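Local coordinates for putative uncharacterized protein (Ustilago maydis, PDB 4GNX), which is probably the large subunit of replication protein A, binding single-stranded DNA through a series of OB-fold domains and carrying a zinc site, at residues S26-W31 with R63-L68; I83-F88 with E94-F99. All coordinates share one frame; numbering follows the deposited sequence.

Interactions 1 and 2 lie in the same OB-fold domain, about 16 Å apart between centres, and both reach the same beta sheet. They follow each other along the chain: 26-31 with 63-68 closes before 83-88 with 94-99 opens. Their inner sides meet in the domain core, where Leu68 CD1 packs on Phe99 CE2 at 4.0 Å and Phe64 lies against Phe99 as well. Segments 26-31 and 83-88 reach the same DNA strand, chain G. The thymidine DT3 is shared: Arg29 and Trp31 of interaction 1 touch it, and Phe88 of interaction 2 packs on its base. DT4 is held by Arg29, and DT5 lies beside Gln87 and Phe88.

Interaction 1: residues S26-W31 with R63-L68. With nucleotides of chain G.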
loop_
_atom_site.group_PDB
_atom_site.type_symbol
_atom_site.label_atom_id
_atom_site.label_comp_id
_atom_site.label_asym_id
_atom_site.label_seq_id
_atom_site.Cartn_x
_atom_site.Cartn_y
_atom_site.Cartn_z
ATOM N N SER C 26 -10.733 23.935 -1.725
ATOM C CA SER C 26 -9.293 23.857 -1.611
ATOM C C SER C 26 -8.752 25.257 -1.409
ATOM O O SER C 26 -9.447 26.235 -1.675
ATOM C CB SER C 26 -8.723 23.311 -2.902
ATOM O OG SER C 26 -8.803 24.313 -3.893
ATOM N N ASP C 27 -7.510 25.354 -0.947
ATOM C CA ASP C 27 -6.744 26.583 -1.118
ATOM C C ASP C 27 -6.471 26.826 -2.603
ATOM O O ASP C 27 -6.822 26.008 -3.470
ATOM C CB ASP C 27 -5.436 26.519 -0.333
ATOM C CG ASP C 27 -5.658 26.582 1.170
ATOM O OD1 ASP C 27 -6.832 26.753 1.569
ATOM O OD2 ASP C 27 -4.674 26.462 1.953
ATOM N N ILE C 28 -5.863 27.963 -2.900
ATOM C CA ILE C 28 -5.455 28.235 -4.260
ATOM C C ILE C 28 -4.072 27.631 -4.481
ATOM O O ILE C 28 -3.124 27.922 -3.751
ATOM C CB ILE C 28 -5.513 29.735 -4.563
ATOM C CG1 ILE C 28 -6.977 30.179 -4.587
ATOM C CG2 ILE C 28 -4.832 30.042 -5.882
ATOM C CD1 ILE C 28 -7.181 31.676 -4.475
ATOM N N ARG C 29 -3.976 26.760 -5.471
ATOM C CA ARG C 29 -2.743 26.074 -5.742
ATOM C C ARG C 29 -1.996 26.749 -6.900
ATOM O O ARG C 29 -2.601 27.072 -7.921
ATOM C CB ARG C 29 -3.032 24.596 -6.032
ATOM C CG ARG C 29 -1.803 23.700 -5.989
ATOM C CD ARG C 29 -2.132 22.216 -5.891
ATOM N NE ARG C 29 -0.920 21.405 -6.026
ATOM C CZ ARG C 29 -0.059 21.151 -5.040
ATOM N NH1 ARG C 29 -0.277 21.623 -3.823
ATOM N NH2 ARG C 29 1.023 20.416 -5.266
ATOM N N HIS C 30 -0.687 26.968 -6.711
ATOM C CA HIS C 30 0.246 27.485 -7.740
ATOM C C HIS C 30 1.224 26.448 -8.192
ATOM O O HIS C 30 1.561 25.542 -7.435
ATOM C CB HIS C 30 1.079 28.632 -7.188
ATOM C CG HIS C 30 0.303 29.884 -6.953
ATOM N ND1 HIS C 30 -0.020 30.727 -7.950
ATOM C CD2 HIS C 30 -0.224 30.427 -5.785
ATOM C CE1 HIS C 30 -0.722 31.757 -7.448
ATOM N NE2 HIS C 30 -0.844 31.573 -6.120
ATOM N N TRP C 31 1.736 26.588 -9.408
ATOM C CA TRP C 31 2.788 25.690 -9.856
ATOM C C TRP C 31 3.671 26.296 -10.902
ATOM O O TRP C 31 3.463 27.436 -11.327
ATOM C CB TRP C 31 2.196 24.367 -10.355
ATOM C CG TRP C 31 1.657 24.434 -11.761
ATOM C CD1 TRP C 31 2.351 24.207 -12.945
ATOM C CD2 TRP C 31 0.289 24.766 -12.179
ATOM N NE1 TRP C 31 1.533 24.370 -14.030
ATOM C CE2 TRP C 31 0.283 24.706 -13.646
ATOM C CE3 TRP C 31 -0.884 25.093 -11.516
ATOM C CZ2 TRP C 31 -0.863 24.961 -14.390
ATOM C CZ3 TRP C 31 -2.032 25.352 -12.280
ATOM C CH2 TRP C 31 -2.017 25.291 -13.682
ATOM N N ARG C 63 -12.581 34.653 -10.876
ATOM C CA ARG C 63 -14.004 34.799 -11.040
ATOM C C ARG C 63 -14.818 34.119 -9.940
ATOM O O ARG C 63 -15.802 34.681 -9.464
ATOM C CB ARG C 63 -14.422 34.297 -12.422
ATOM C CG ARG C 63 -13.894 35.166 -13.547
ATOM C CD ARG C 63 -14.360 34.725 -14.922
ATOM N NE ARG C 63 -15.815 34.708 -15.063
ATOM C CZ ARG C 63 -16.520 33.660 -15.497
ATOM N NH1 ARG C 63 -15.906 32.534 -15.855
ATOM N NH2 ARG C 63 -17.846 33.740 -15.594
ATOM N N PHE C 64 -14.411 32.925 -9.519
ATOM C CA PHE C 64 -15.277 32.133 -8.646
ATOM C C PHE C 64 -14.776 31.810 -7.246
ATOM O O PHE C 64 -15.587 31.495 -6.367
ATOM C CB PHE C 64 -15.710 30.861 -9.360
ATOM C CG PHE C 64 -16.320 31.119 -10.703
ATOM C CD1 PHE C 64 -17.440 31.938 -10.830
ATOM C CD2 PHE C 64 -15.775 30.563 -11.845
ATOM C CE1 PHE C 64 -18.005 32.185 -12.073
ATOM C CE2 PHE C 64 -16.343 30.802 -13.085
ATOM C CZ PHE C 64 -17.456 31.613 -13.199
ATOM N N TYR C 65 -13.461 31.884 -7.029
ATOM C CA TYR C 65 -12.928 31.549 -5.715
ATOM C C TYR C 65 -13.594 32.398 -4.638
ATOM O O TYR C 65 -14.096 31.848 -3.653
ATOM C CB TYR C 65 -11.403 31.653 -5.623
ATOM C CG TYR C 65 -10.889 31.162 -4.284
ATOM C CD1 TYR C 65 -10.667 29.799 -4.060
ATOM C CD2 TYR C 65 -10.663 32.046 -3.229
ATOM C CE1 TYR C 65 -10.209 29.334 -2.833
ATOM C CE2 TYR C 65 -10.212 31.590 -1.998
ATOM C CZ TYR C 65 -9.987 30.236 -1.805
ATOM O OH TYR C 65 -9.537 29.772 -0.587
ATOM N N PRO C 66 -13.622 33.736 -4.829
ATOM C CA PRO C 66 -14.283 34.569 -3.826
ATOM C C PRO C 66 -15.754 34.207 -3.709
ATOM O O PRO C 66 -16.298 34.187 -2.614
ATOM C CB PRO C 66 -14.133 35.982 -4.392
ATOM C CG PRO C 66 -12.966 35.907 -5.311
ATOM C CD PRO C 66 -13.072 34.550 -5.928
ATOM N N LEU C 67 -16.366 33.874 -4.834
ATOM C CA LEU C 67 -17.805 33.659 -4.924
ATOM C C LEU C 67 -18.346 32.428 -4.192
ATOM O O LEU C 67 -19.499 32.414 -3.772
ATOM C CB LEU C 67 -18.209 33.609 -6.404
ATOM C CG LEU C 67 -19.669 33.484 -6.838
ATOM C CD1 LEU C 67 -20.555 34.539 -6.185
ATOM C CD2 LEU C 67 -19.747 33.583 -8.351
ATOM N N LEU C 68 -17.531 31.390 -4.048
ATOM C CA LEU C 68 -18.035 30.131 -3.496
ATOM C C LEU C 68 -17.559 29.917 -2.067
ATOM O O LEU C 68 -16.361 29.954 -1.796
ATOM C CB LEU C 68 -17.622 28.951 -4.381
ATOM C CG LEU C 68 -18.183 28.833 -5.802
ATOM C CD1 LEU C 68 -17.318 27.878 -6.613
ATOM C CD2 LEU C 68 -19.633 28.369 -5.789
ATOM P P DT G 4 2.074 19.315 -8.143
ATOM O OP1 DT G 4 2.886 20.184 -7.249
ATOM O OP2 DT G 4 2.762 18.373 -9.064
ATOM O "O5'" DT G 4 1.009 18.523 -7.253
ATOM C "C5'" DT G 4 1.035 17.083 -7.115
ATOM C "C4'" DT G 4 1.151 16.699 -5.658
ATOM O "O4'" DT G 4 0.603 17.760 -4.838
ATOM C "C3'" DT G 4 0.408 15.422 -5.246
ATOM O "O3'" DT G 4 1.199 14.652 -4.318
ATOM C "C2'" DT G 4 -0.818 15.958 -4.530
ATOM C "C1'" DT G 4 -0.218 17.168 -3.849
ATOM N N1 DT G 4 -1.175 18.183 -3.361
ATOM C C2 DT G 4 -0.987 18.687 -2.091
ATOM O O2 DT G 4 -0.058 18.357 -1.371
ATOM N N3 DT G 4 -1.928 19.607 -1.697
ATOM C C4 DT G 4 -3.017 20.054 -2.423
ATOM O O4 DT G 4 -3.778 20.886 -1.934
ATOM C C5 DT G 4 -3.158 19.475 -3.742
ATOM C C7 DT G 4 -4.311 19.893 -4.600
ATOM C C6 DT G 4 -2.246 18.577 -4.137
ATOM P P DT G 3 -0.410 19.658 -14.503
ATOM O OP1 DT G 3 1.036 19.908 -14.729
ATOM O OP2 DT G 3 -0.967 18.300 -14.710
ATOM O "O5'" DT G 3 -0.743 20.112 -13.014
ATOM C "C5'" DT G 3 0.041 21.146 -12.395
ATOM C "C4'" DT G 3 -0.125 21.091 -10.897
ATOM O "O4'" DT G 3 -1.535 21.037 -10.586
ATOM C "C3'" DT G 3 0.507 19.870 -10.226
ATOM O "O3'" DT G 3 1.193 20.306 -9.047
ATOM C "C2'" DT G 3 -0.684 18.989 -9.891
ATOM C "C1'" DT G 3 -1.758 20.021 -9.628
ATOM N N1 DT G 3 -3.146 19.547 -9.784
ATOM C C2 DT G 3 -3.882 19.333 -8.639
ATOM O O2 DT G 3 -3.432 19.495 -7.516
ATOM N N3 DT G 3 -5.169 18.905 -8.860
ATOM C C4 DT G 3 -5.780 18.686 -10.081
ATOM O O4 DT G 3 -6.949 18.311 -10.121
ATOM C C5 DT G 3 -4.949 18.941 -11.242
ATOM C C7 DT G 3 -5.521 18.733 -12.609
ATOM C C6 DT G 3 -3.692 19.355 -11.036
#
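Ile28 and Tyr65 carry the protein contact, and it is apolar. Ile28 CD1 sits over the face of the Tyr65 ring, 3.7 Å from the ring centroid and 11° off its normal, a CH-pi contact. CG1 of Ile28 lies over the CD1 and CE1 side of the same ring. Tyr65 CG is anti to the backbone N (chi1 -174°), which extends the ring toward 26-31. At the ring edge, the Ser26 carbonyl O comes within 3.4 Å of Tyr65 CE1. No hydrogen bond joins the two segments. Lys25 adds a cation-pi contact to Tyr65, and Phe41 meets it edge-to-face.

Arg29 makes polar contacts to the DNA. The extended Arg29 side chain lays its guanidinium face over the base of DT4 of chain G, near C6. Arg29 NH2 donates to DT4 O5' at 2.7 Å and more weakly to DT4 OP1. Arg29 CD also approaches O2 of DT3, at 3.4 Å. The indole face of Trp31 covers DT3 C5', which is 3.6 Å from Trp31 CD2.

Residues 26-28 thus pack on Tyr65, beside helix 59-64, while Arg29 and Trp31 reach the DNA, as expected of an OB-fold that binds single-stranded DNA.

Interaction 2: residues I83-F88 with E94-F99; sequences IAKKQF and EYEITF. With nucleotides of chain G.
Glu96 reaches across to the backbone of Ala84 and Lys85. Its OE1 accepts the Lys85 N-H at 3.0 Å. The bond is nearly straight, 171° at the hydrogen, but the donor stands well above the carboxylate plane. CG of Glu96 lies between the backbone N and the carbonyl carbon (chi1 48°), and the extended chain beyond it carries the carboxylate to the loop. There Glu96 CD packs on Ala84 CA at 3.3 Å, with OE2 beside the Ala84 methyl.

The Ala84 N-H is satisfied by the main chain: it donates to Glu94 O at 3.0 Å. Two successive amides of the loop are therefore bound, one by a carbonyl and one by a carboxylate. Ile83 and Tyr95 form an antiparallel non-hydrogen-bonded pair where strands 80-83 and 95-99 part. Their side chains diverge, leaving a loose apolar contact of Ile83 CD1 at the edge of the Tyr95 ring. This is a beta hairpin of the OB-fold, and its connecting loop reaches the DNA.

Within the loop, Phe88 N donates to Lys85 O at 3.0 Å, closing a short 3-10 turn. Phe88 O accepts from Lys53 NZ. Tyr95 N is bound by Asn93 OD1. The Lys85 side chain leads away from Glu96; its NZ forms a salt bridge to a DNA phosphate.

One face of the Phe88 ring lies against the base of DT3 of chain G, with Phe88 CD2 3.3 Å from DT3 N3. The methyl C7 of DT5 comes within 3.6 Å of Gln87 O.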
loop_
_atom_site.group_PDB
_atom_site.type_symbol
_atom_site.label_atom_id
_atom_site.label_comp_id
_atom_site.label_asym_id
_atom_site.label_seq_id
_atom_site.Cartn_x
_atom_site.Cartn_y
_atom_site.Cartn_z
ATOM N N ILE C 83 -13.670 13.668 -17.245
ATOM C CA ILE C 83 -13.248 12.450 -16.579
ATOM C C ILE C 83 -12.568 12.800 -15.267
ATOM O O ILE C 83 -11.692 13.648 -15.242
ATOM C CB ILE C 83 -12.229 11.698 -17.436
ATOM C CG1 ILE C 83 -12.710 11.590 -18.894
ATOM C CG2 ILE C 83 -11.892 10.343 -16.823
ATOM C CD1 ILE C 83 -14.006 10.831 -19.092
ATOM N N ALA C 84 -12.977 12.163 -14.175
ATOM C CA ALA C 84 -12.417 12.470 -12.869
ATOM C C ALA C 84 -10.952 12.075 -12.820
ATOM O O ALA C 84 -10.579 11.035 -13.364
ATOM C CB ALA C 84 -13.194 11.756 -11.789
ATOM N N LYS C 85 -10.109 12.904 -12.208
ATOM C CA LYS C 85 -8.747 12.466 -11.884
ATOM C C LYS C 85 -8.702 12.056 -10.423
ATOM O O LYS C 85 -8.466 12.880 -9.542
ATOM C CB LYS C 85 -7.733 13.561 -12.142
ATOM C CG LYS C 85 -7.769 14.074 -13.555
ATOM C CD LYS C 85 -6.477 14.784 -13.869
ATOM C CE LYS C 85 -6.606 15.595 -15.141
ATOM N NZ LYS C 85 -5.250 15.999 -15.608
ATOM N N LYS C 86 -8.947 10.777 -10.170
ATOM C CA LYS C 86 -9.129 10.263 -8.806
ATOM C C LYS C 86 -7.869 10.299 -7.926
ATOM O O LYS C 86 -7.968 10.215 -6.697
ATOM C CB LYS C 86 -9.731 8.860 -8.852
ATOM C CG LYS C 86 -11.177 8.867 -9.300
ATOM C CD LYS C 86 -11.546 7.523 -9.868
ATOM C CE LYS C 86 -13.003 7.486 -10.256
ATOM N NZ LYS C 86 -13.387 6.082 -10.549
ATOM N N GLN C 87 -6.700 10.448 -8.545
ATOM C CA GLN C 87 -5.458 10.643 -7.787
ATOM C C GLN C 87 -5.511 11.916 -6.946
ATOM O O GLN C 87 -4.765 12.066 -5.977
ATOM C CB GLN C 87 -4.254 10.696 -8.720
ATOM C CG GLN C 87 -4.319 9.644 -9.796
ATOM C CD GLN C 87 -2.983 8.997 -10.099
ATOM O OE1 GLN C 87 -2.288 8.490 -9.205
ATOM N NE2 GLN C 87 -2.623 8.995 -11.379
ATOM N N PHE C 88 -6.402 12.824 -7.321
ATOM C CA PHE C 88 -6.504 14.132 -6.696
ATOM C C PHE C 88 -7.866 14.308 -6.017
ATOM O O PHE C 88 -8.372 15.413 -5.918
ATOM C CB PHE C 88 -6.358 15.230 -7.760
ATOM C CG PHE C 88 -5.029 15.254 -8.452
ATOM C CD1 PHE C 88 -4.844 14.583 -9.659
ATOM C CD2 PHE C 88 -3.960 15.967 -7.916
ATOM C CE1 PHE C 88 -3.612 14.605 -10.302
ATOM C CE2 PHE C 88 -2.724 16.001 -8.563
ATOM C CZ PHE C 88 -2.552 15.316 -9.757
ATOM N N GLU C 94 -17.098 8.922 -11.341
ATOM C CA GLU C 94 -16.530 8.792 -12.678
ATOM C C GLU C 94 -16.253 10.152 -13.351
ATOM O O GLU C 94 -15.274 10.308 -14.087
ATOM C CB GLU C 94 -17.542 8.008 -13.504
ATOM C CG GLU C 94 -17.100 7.570 -14.884
ATOM C CD GLU C 94 -18.277 7.167 -15.758
ATOM O OE1 GLU C 94 -18.053 6.420 -16.738
ATOM O OE2 GLU C 94 -19.422 7.599 -15.463
ATOM N N TYR C 95 -17.117 11.136 -13.115
ATOM C CA TYR C 95 -16.899 12.461 -13.696
ATOM C C TYR C 95 -16.499 13.544 -12.678
ATOM O O TYR C 95 -16.614 13.346 -11.462
ATOM C CB TYR C 95 -18.135 12.901 -14.488
ATOM C CG TYR C 95 -18.545 11.929 -15.582
ATOM C CD1 TYR C 95 -17.635 11.525 -16.549
ATOM C CD2 TYR C 95 -19.851 11.429 -15.651
ATOM C CE1 TYR C 95 -17.993 10.643 -17.539
ATOM C CE2 TYR C 95 -20.227 10.548 -16.645
ATOM C CZ TYR C 95 -19.294 10.157 -17.586
ATOM O OH TYR C 95 -19.658 9.279 -18.583
ATOM N N GLU C 96 -15.975 14.658 -13.196
ATOM C CA GLU C 96 -15.893 15.923 -12.456
ATOM C C GLU C 96 -16.198 17.140 -13.342
ATOM O O GLU C 96 -16.351 17.004 -14.565
ATOM C CB GLU C 96 -14.585 16.078 -11.653
ATOM C CG GLU C 96 -13.284 15.783 -12.375
ATOM C CD GLU C 96 -12.132 15.422 -11.421
ATOM O OE1 GLU C 96 -10.965 15.720 -11.779
ATOM O OE2 GLU C 96 -12.362 14.820 -10.331
ATOM N N ILE C 97 -16.323 18.313 -12.719
ATOM C CA ILE C 97 -16.663 19.536 -13.435
ATOM C C ILE C 97 -15.495 20.503 -13.520
ATOM O O ILE C 97 -14.783 20.709 -12.541
ATOM C CB ILE C 97 -17.800 20.260 -12.737
ATOM C CG1 ILE C 97 -19.097 19.458 -12.853
ATOM C CG2 ILE C 97 -17.949 21.675 -13.284
ATOM C CD1 ILE C 97 -20.155 19.901 -11.861
ATOM N N THR C 98 -15.302 21.104 -14.687
ATOM C CA THR C 98 -14.318 22.178 -14.822
ATOM C C THR C 98 -15.027 23.471 -15.211
ATOM O O THR C 98 -15.791 23.511 -16.171
ATOM C CB THR C 98 -13.220 21.877 -15.864
ATOM O OG1 THR C 98 -12.894 20.488 -15.844
ATOM C CG2 THR C 98 -11.965 22.661 -15.561
ATOM N N PHE C 99 -14.772 24.523 -14.446
ATOM C CA PHE C 99 -15.339 25.816 -14.732
ATOM C C PHE C 99 -14.651 26.434 -15.938
ATOM O O PHE C 99 -13.428 26.610 -15.963
ATOM C CB PHE C 99 -15.202 26.743 -13.533
ATOM C CG PHE C 99 -15.873 26.244 -12.295
ATOM C CD1 PHE C 99 -17.083 25.549 -12.362
ATOM C CD2 PHE C 99 -15.320 26.512 -11.043
ATOM C CE1 PHE C 99 -17.714 25.102 -11.206
ATOM C CE2 PHE C 99 -15.943 26.068 -9.885
ATOM C CZ PHE C 99 -17.146 25.367 -9.967
ATOM P P DT G 3 -0.410 19.658 -14.503
ATOM O OP1 DT G 3 1.036 19.908 -14.729
ATOM O OP2 DT G 3 -0.967 18.300 -14.710
ATOM O "O5'" DT G 3 -0.743 20.112 -13.014
ATOM C "C5'" DT G 3 0.041 21.146 -12.395
ATOM C "C4'" DT G 3 -0.125 21.091 -10.897
ATOM O "O4'" DT G 3 -1.535 21.037 -10.586
ATOM C "C3'" DT G 3 0.507 19.870 -10.226
ATOM O "O3'" DT G 3 1.193 20.306 -9.047
ATOM C "C2'" DT G 3 -0.684 18.989 -9.891
ATOM C "C1'" DT G 3 -1.758 20.021 -9.628
ATOM N N1 DT G 3 -3.146 19.547 -9.784
ATOM C C2 DT G 3 -3.882 19.333 -8.639
ATOM O O2 DT G 3 -3.432 19.495 -7.516
ATOM N N3 DT G 3 -5.169 18.905 -8.860
ATOM C C4 DT G 3 -5.780 18.686 -10.081
ATOM O O4 DT G 3 -6.949 18.311 -10.121
ATOM C C5 DT G 3 -4.949 18.941 -11.242
ATOM C C7 DT G 3 -5.521 18.733 -12.609
ATOM C C6 DT G 3 -3.692 19.355 -11.036
ATOM P P DT G 5 0.685 13.533 -3.245
ATOM O OP1 DT G 5 1.832 12.625 -2.984
ATOM O OP2 DT G 5 -0.599 12.951 -3.726
ATOM O "O5'" DT G 5 0.410 14.268 -1.852
ATOM C "C5'" DT G 5 -0.111 13.534 -0.716
ATOM C "C4'" DT G 5 -0.491 14.452 0.428
ATOM O "O4'" DT G 5 -1.309 15.549 -0.048
ATOM C "C3'" DT G 5 -1.311 13.788 1.538
ATOM O "O3'" DT G 5 -1.063 14.419 2.802
ATOM C "C2'" DT G 5 -2.741 14.085 1.124
ATOM C "C1'" DT G 5 -2.611 15.478 0.530
ATOM N N1 DT G 5 -3.598 15.808 -0.519
ATOM C C2 DT G 5 -4.682 16.580 -0.164
ATOM O O2 DT G 5 -4.868 16.987 0.972
ATOM N N3 DT G 5 -5.552 16.854 -1.193
ATOM C C4 DT G 5 -5.444 16.447 -2.512
ATOM O O4 DT G 5 -6.303 16.777 -3.326
ATOM C C5 DT G 5 -4.282 15.642 -2.813
ATOM C C7 DT G 5 -4.083 15.150 -4.212
ATOM C C6 DT G 5 -3.431 15.364 -1.816
#